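PDB 2EBF: dermonecrotic toxin from Pasteurella multocida, which acts as a potent mitogen, induces bone resorption and is associated with the severe progressive form of atrophic rhinitis in pigs. Local coordinates for residues 277-282 against 287-292; 236-241 against 254-259. All blocks are in the same frame, centred on the assembly; numbering follows the deposited sequence.

Contact 1. Residues 277-282 against 287-292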
loop_
_atom_site.group_PDB
_atom_site.type_symbol
_atom_site.label_atom_id
_atom_site.label_comp_id
_atom_site.label_asym_id
_atom_site.label_seq_id
_atom_site.Cartn_x
_atom_site.Cartn_y
_atom_site.Cartn_z
ATOM N N TYR A 277 -13.109 -21.464 24.881
ATOM C CA TYR A 277 -12.507 -22.673 24.303
ATOM C C TYR A 277 -11.141 -23.003 24.898
ATOM O O TYR A 277 -10.786 -24.175 25.033
ATOM C CB TYR A 277 -12.357 -22.544 22.786
ATOM C CG TYR A 277 -13.646 -22.381 22.019
ATOM C CD1 TYR A 277 -13.788 -21.353 21.086
ATOM C CD2 TYR A 277 -14.718 -23.254 22.208
ATOM C CE1 TYR A 277 -14.965 -21.197 20.359
ATOM C CE2 TYR A 277 -15.903 -23.104 21.487
ATOM C CZ TYR A 277 -16.018 -22.073 20.568
ATOM O OH TYR A 277 -17.181 -21.913 19.849
ATOM N N SER A 278 -10.377 -21.967 25.234
ATOM C CA SER A 278 -9.026 -22.134 25.765
ATOM C C SER A 278 -8.946 -21.791 27.248
ATOM O O SER A 278 -7.937 -22.066 27.902
ATOM C CB SER A 278 -8.039 -21.264 24.982
ATOM O OG SER A 278 -8.384 -19.896 25.082
ATOM N N ASN A 279 -10.012 -21.186 27.768
ATOM C CA ASN A 279 -10.008 -20.657 29.122
ATOM C C ASN A 279 -11.260 -21.005 29.927
ATOM O O ASN A 279 -12.256 -20.284 29.900
ATOM C CB ASN A 279 -9.770 -19.142 29.101
ATOM C CG ASN A 279 -8.463 -18.770 28.429
ATOM O OD1 ASN A 279 -7.386 -18.879 29.017
ATOM N ND2 ASN A 279 -8.553 -18.337 27.186
ATOM N N GLN A 280 -11.193 -22.119 30.643
ATOM C CA GLN A 280 -12.290 -22.536 31.503
ATOM C C GLN A 280 -11.776 -22.913 32.886
ATOM O O GLN A 280 -10.605 -23.269 33.041
ATOM C CB GLN A 280 -13.085 -23.689 30.868
ATOM C CG GLN A 280 -12.300 -24.978 30.625
ATOM C CD GLN A 280 -11.652 -25.036 29.252
ATOM O OE1 GLN A 280 -12.173 -24.485 28.282
ATOM N NE2 GLN A 280 -10.516 -25.723 29.161
ATOM N N VAL A 281 -12.647 -22.814 33.888
ATOM C CA VAL A 281 -12.320 -23.284 35.234
ATOM C C VAL A 281 -11.847 -24.744 35.159
ATOM O O VAL A 281 -12.544 -25.603 34.612
ATOM C CB VAL A 281 -13.516 -23.129 36.224
ATOM C CG1 VAL A 281 -13.152 -23.663 37.602
ATOM C CG2 VAL A 281 -13.953 -21.663 36.323
ATOM N N GLY A 282 -10.645 -24.998 35.674
ATOM C CA GLY A 282 -10.057 -26.337 35.666
ATOM C C GLY A 282 -9.402 -26.723 34.350
ATOM O O GLY A 282 -8.878 -27.834 34.211
ATOM N N LEU A 287 -9.372 -19.654 33.961
ATOM C CA LEU A 287 -10.265 -18.577 33.555
ATOM C C LEU A 287 -9.562 -17.222 33.441
ATOM O O LEU A 287 -10.044 -16.338 32.740
ATOM C CB LEU A 287 -11.459 -18.485 34.516
ATOM C CG LEU A 287 -12.752 -17.817 34.016
ATOM C CD1 LEU A 287 -13.416 -18.616 32.884
ATOM C CD2 LEU A 287 -13.730 -17.600 35.172
ATOM N N TYR A 288 -8.410 -17.093 34.098
ATOM C CA TYR A 288 -7.795 -15.788 34.399
ATOM C C TYR A 288 -7.488 -14.873 33.203
ATOM O O TYR A 288 -7.757 -13.669 33.277
ATOM C CB TYR A 288 -6.551 -15.953 35.284
ATOM C CG TYR A 288 -6.693 -16.996 36.375
ATOM C CD1 TYR A 288 -7.869 -17.111 37.117
ATOM C CD2 TYR A 288 -5.644 -17.862 36.670
ATOM C CE1 TYR A 288 -8.001 -18.077 38.115
ATOM C CE2 TYR A 288 -5.761 -18.828 37.668
ATOM C CZ TYR A 288 -6.940 -18.930 38.387
ATOM O OH TYR A 288 -7.059 -19.891 39.374
ATOM N N PRO A 289 -6.926 -15.426 32.107
ATOM C CA PRO A 289 -6.668 -14.552 30.961
ATOM C C PRO A 289 -7.970 -14.060 30.355
ATOM O O PRO A 289 -8.046 -12.913 29.919
ATOM C CB PRO A 289 -5.936 -15.469 29.970
ATOM C CG PRO A 289 -5.465 -16.635 30.777
ATOM C CD PRO A 289 -6.501 -16.813 31.831
ATOM N N PHE A 290 -8.980 -14.927 30.344
ATOM C CA PHE A 290 -10.295 -14.598 29.805
ATOM C C PHE A 290 -10.970 -13.500 30.630
ATOM O O PHE A 290 -11.554 -12.569 30.071
ATOM C CB PHE A 290 -11.170 -15.857 29.697
ATOM C CG PHE A 290 -12.536 -15.613 29.115
ATOM C CD1 PHE A 290 -13.673 -15.715 29.915
ATOM C CD2 PHE A 290 -12.693 -15.283 27.774
ATOM C CE1 PHE A 290 -14.947 -15.486 29.382
ATOM C CE2 PHE A 290 -13.960 -15.050 27.233
ATOM C CZ PHE A 290 -15.090 -15.153 28.038
ATOM N N THR A 291 -10.865 -13.611 31.954
ATOM C CA THR A 291 -11.363 -12.584 32.869
ATOM C C THR A 291 -10.678 -11.250 32.582
ATOM O O THR A 291 -11.344 -10.223 32.425
ATOM C CB THR A 291 -11.143 -12.995 34.347
ATOM O OG1 THR A 291 -11.733 -14.282 34.582
ATOM C CG2 THR A 291 -11.762 -11.968 35.304
ATOM N N PHE A 292 -9.348 -11.287 32.502
ATOM C CA PHE A 292 -8.529 -10.117 32.196
ATOM C C PHE A 292 -8.947 -9.445 30.885
ATOM O O PHE A 292 -9.127 -8.226 30.834
ATOM C CB PHE A 292 -7.049 -10.518 32.158
ATOM C CG PHE A 292 -6.133 -9.439 31.653
ATOM C CD1 PHE A 292 -5.625 -8.475 32.523
ATOM C CD2 PHE A 292 -5.772 -9.388 30.303
ATOM C CE1 PHE A 292 -4.774 -7.470 32.060
ATOM C CE2 PHE A 292 -4.921 -8.390 29.828
ATOM C CZ PHE A 292 -4.420 -7.428 30.707
#
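CG of Asn-279 points opposite its own carbonyl carbon (chi1 -58°), turning the amide toward Pro-289, and CG of Phe-290 lies anti to its backbone N (chi1 -178°), carrying the phenyl ring away, so the closest approach left between Asn-279 and Phe-290 is CB to CB. This is a loop folding back on the helix it leads into: residues 277-282 belong to the connection between helices 267-273 and 288-300 in the C2 region, and 287-292 runs into the second helix. CB of Asn-279 comes within 3.6 Å of CB of Phe-290 and approaches the phenyl ring obliquely. The amide and ring planes are only 12° apart, yet they do not stack, because the ring leads away from the loop.

The Asn-279 amide splits its roles. ND2 is hydrogen-bonded to Ser-275 O within the same loop, whereas OD1 rests against the Pro-289 ring, 3.4 Å from CG and 3.6 Å from CD. No hydrogen bond spans the two segments; even Gln-280 O and Leu-287 N stay 3.9 Å apart. Within 287-292, Thr-291 N donates to Leu-287 O at 3.0 Å. Leu-287 reaches the loop with both methyls: CD2 lies 4.2 Å from CG2 of Val-281, and CD1 sits 3.6 Å from the backbone O of Asn-279.

Contact 2. Residues 236-241 against 254-259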
loop_
_atom_site.group_PDB
_atom_site.type_symbol
_atom_site.label_atom_id
_atom_site.label_comp_id
_atom_site.label_asym_id
_atom_site.label_seq_id
_atom_site.Cartn_x
_atom_site.Cartn_y
_atom_site.Cartn_z
ATOM N N ALA A 236 -8.547 -4.645 42.057
ATOM C CA ALA A 236 -7.857 -5.419 43.091
ATOM C C ALA A 236 -7.497 -6.836 42.625
ATOM O O ALA A 236 -6.483 -7.393 43.058
ATOM C CB ALA A 236 -8.688 -5.468 44.363
ATOM N N LEU A 237 -8.333 -7.408 41.755
ATOM C CA LEU A 237 -8.072 -8.716 41.136
ATOM C C LEU A 237 -6.840 -8.688 40.242
ATOM O O LEU A 237 -6.098 -9.670 40.149
ATOM C CB LEU A 237 -9.251 -9.143 40.260
ATOM C CG LEU A 237 -10.604 -9.572 40.815
ATOM C CD1 LEU A 237 -11.472 -9.969 39.649
ATOM C CD2 LEU A 237 -10.476 -10.737 41.800
ATOM N N LEU A 238 -6.650 -7.543 39.591
ATOM C CA LEU A 238 -5.705 -7.372 38.493
ATOM C C LEU A 238 -4.255 -7.829 38.753
ATOM O O LEU A 238 -3.701 -8.555 37.925
ATOM C CB LEU A 238 -5.748 -5.915 38.006
ATOM C CG LEU A 238 -5.488 -5.599 36.533
ATOM C CD1 LEU A 238 -6.529 -6.241 35.619
ATOM C CD2 LEU A 238 -5.464 -4.094 36.339
ATOM N N PRO A 239 -3.640 -7.423 39.890
ATOM C CA PRO A 239 -2.255 -7.854 40.133
ATOM C C PRO A 239 -2.112 -9.370 40.244
ATOM O O PRO A 239 -1.081 -9.923 39.846
ATOM C CB PRO A 239 -1.909 -7.196 41.476
ATOM C CG PRO A 239 -2.870 -6.083 41.617
ATOM C CD PRO A 239 -4.130 -6.571 40.988
ATOM N N GLY A 240 -3.144 -10.023 40.780
ATOM C CA GLY A 240 -3.169 -11.472 40.930
ATOM C C GLY A 240 -3.229 -12.188 39.597
ATOM O O GLY A 240 -2.461 -13.122 39.357
ATOM N N LEU A 241 -4.132 -11.736 38.727
ATOM C CA LEU A 241 -4.307 -12.316 37.392
ATOM C C LEU A 241 -3.009 -12.312 36.589
ATOM O O LEU A 241 -2.674 -13.300 35.940
ATOM C CB LEU A 241 -5.405 -11.581 36.622
ATOM C CG LEU A 241 -6.809 -11.582 37.229
ATOM C CD1 LEU A 241 -7.593 -10.394 36.724
ATOM C CD2 LEU A 241 -7.548 -12.867 36.926
ATOM N N CYS A 254 2.342 -8.195 30.206
ATOM C CA CYS A 254 1.468 -7.254 30.888
ATOM C C CYS A 254 2.089 -6.927 32.231
ATOM O O CYS A 254 2.456 -7.830 32.988
ATOM C CB CYS A 254 0.079 -7.851 31.098
ATOM S SG CYS A 254 -0.789 -8.287 29.596
ATOM N N ARG A 255 2.226 -5.634 32.516
ATOM C CA ARG A 255 2.772 -5.197 33.791
ATOM C C ARG A 255 2.057 -3.955 34.306
ATOM O O ARG A 255 1.703 -3.064 33.527
ATOM C CB ARG A 255 4.274 -4.926 33.682
ATOM C CG ARG A 255 5.021 -5.121 34.999
ATOM C CD ARG A 255 6.419 -4.523 34.976
ATOM N NE ARG A 255 7.265 -5.101 33.933
ATOM C CZ ARG A 255 8.541 -4.778 33.731
ATOM N NH1 ARG A 255 9.138 -3.881 34.510
ATOM N NH2 ARG A 255 9.223 -5.355 32.749
ATOM N N ILE A 256 1.837 -3.918 35.620
ATOM C CA ILE A 256 1.311 -2.727 36.285
ATOM C C ILE A 256 2.443 -2.007 37.006
ATOM O O ILE A 256 3.195 -2.618 37.769
ATOM C CB ILE A 256 0.165 -3.054 37.278
ATOM C CG1 ILE A 256 -1.005 -3.715 36.546
ATOM C CG2 ILE A 256 -0.311 -1.782 37.997
ATOM C CD1 ILE A 256 -1.973 -4.446 37.455
ATOM N N ILE A 257 2.570 -0.711 36.738
ATOM C CA ILE A 257 3.499 0.146 37.459
ATOM C C ILE A 257 2.751 1.400 37.882
ATOM O O ILE A 257 2.219 2.123 37.037
ATOM C CB ILE A 257 4.746 0.522 36.612
ATOM C CG1 ILE A 257 5.619 -0.713 36.364
ATOM C CG2 ILE A 257 5.557 1.627 37.299
ATOM C CD1 ILE A 257 6.877 -0.454 35.547
ATOM N N GLU A 258 2.698 1.630 39.196
ATOM C CA GLU A 258 2.096 2.831 39.774
ATOM C C GLU A 258 0.737 3.172 39.156
ATOM O O GLU A 258 0.575 4.235 38.552
ATOM C CB GLU A 258 3.049 4.028 39.654
ATOM C CG GLU A 258 4.237 3.999 40.610
ATOM C CD GLU A 258 5.022 5.302 40.603
ATOM O OE1 GLU A 258 5.095 5.962 41.666
ATOM O OE2 GLU A 258 5.557 5.671 39.533
ATOM N N ASN A 259 -0.225 2.261 39.295
ATOM C CA ASN A 259 -1.615 2.506 38.873
ATOM C C ASN A 259 -1.867 2.493 37.353
ATOM O O ASN A 259 -2.985 2.755 36.902
ATOM C CB ASN A 259 -2.157 3.797 39.514
ATOM C CG ASN A 259 -3.674 3.891 39.466
ATOM O OD1 ASN A 259 -4.226 4.812 38.860
ATOM N ND2 ASN A 259 -4.352 2.940 40.101
#
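This is a small apolar helix-on-sheet contact, in which helix 234-248 lies against strand 254-257, an outermost strand of a three-stranded antiparallel sheet in the C2 region. It rests largely on one methyl group. CD1 of Ile-256 reaches across to Leu-238, 3.7 Å from CD2, 3.8 Å from CG and 4.1 Å from CB, so the methyl meets the CB-CG-CD2 side of the leucine, the two side chains crossing at a slant. The same CD1 comes 4.2 Å from the backbone N of Pro-239. The isoleucine gets there in extended form: its CB points at the helix, CG1 stands opposite the carbonyl carbon (chi1 -60°), and a nearly straight chi2 of 162° carries CD1 onward. On the helix side, the chi1 of Leu-238, -148°, is well away from a fully staggered position and presents CG and CD2 to the Ile-256 methyl.

The helix is kinked here. Pro-239 has no N-H to give to the preceding turn, and Gly-240 N makes only a weak bond to Leu-237 O; the regular pattern resumes with Leu-241 N bound to Leu-237 O at 3.2 Å.

Strand 254-257 turns back into strand 260-263 through Glu-258 and Asn-259. Both have positive phi, consistent with a two-residue type I' hairpin turn. On the other face of the strand from Ile-256, Arg-255 forms a salt bridge with Asp-200. Toward the helix, Cys-254 and Ile-256 also touch Leu-242, one turn beyond Leu-238, and Ile-256 packs on Leu-261 of strand 260-263. Leu-238 in turn touches Met-295, placing helix 234-248 against both the hairpin and helix 288-300.

Contacts 1 and 2 follow one another along the chain, with contact 2 closing before contact 1 opens, and their centres are about 17 Å apart. Helix 288-300 joins them. CB of Tyr-288 packs 3.6 Å from CD2 of Leu-241, and CD1 of Phe-292 lies 3.9 Å from CD1 of Leu-238. Phe-292 also reaches the strand, its CZ being 3.9 Å from SG of Cys-254. Both contacts lie peripherally, with centres about 38 and 39 Å from the chain centre, and neither supplies a residue to the phosphonate pocket at residues 624-628 in the C3 region or to the glycan pockets.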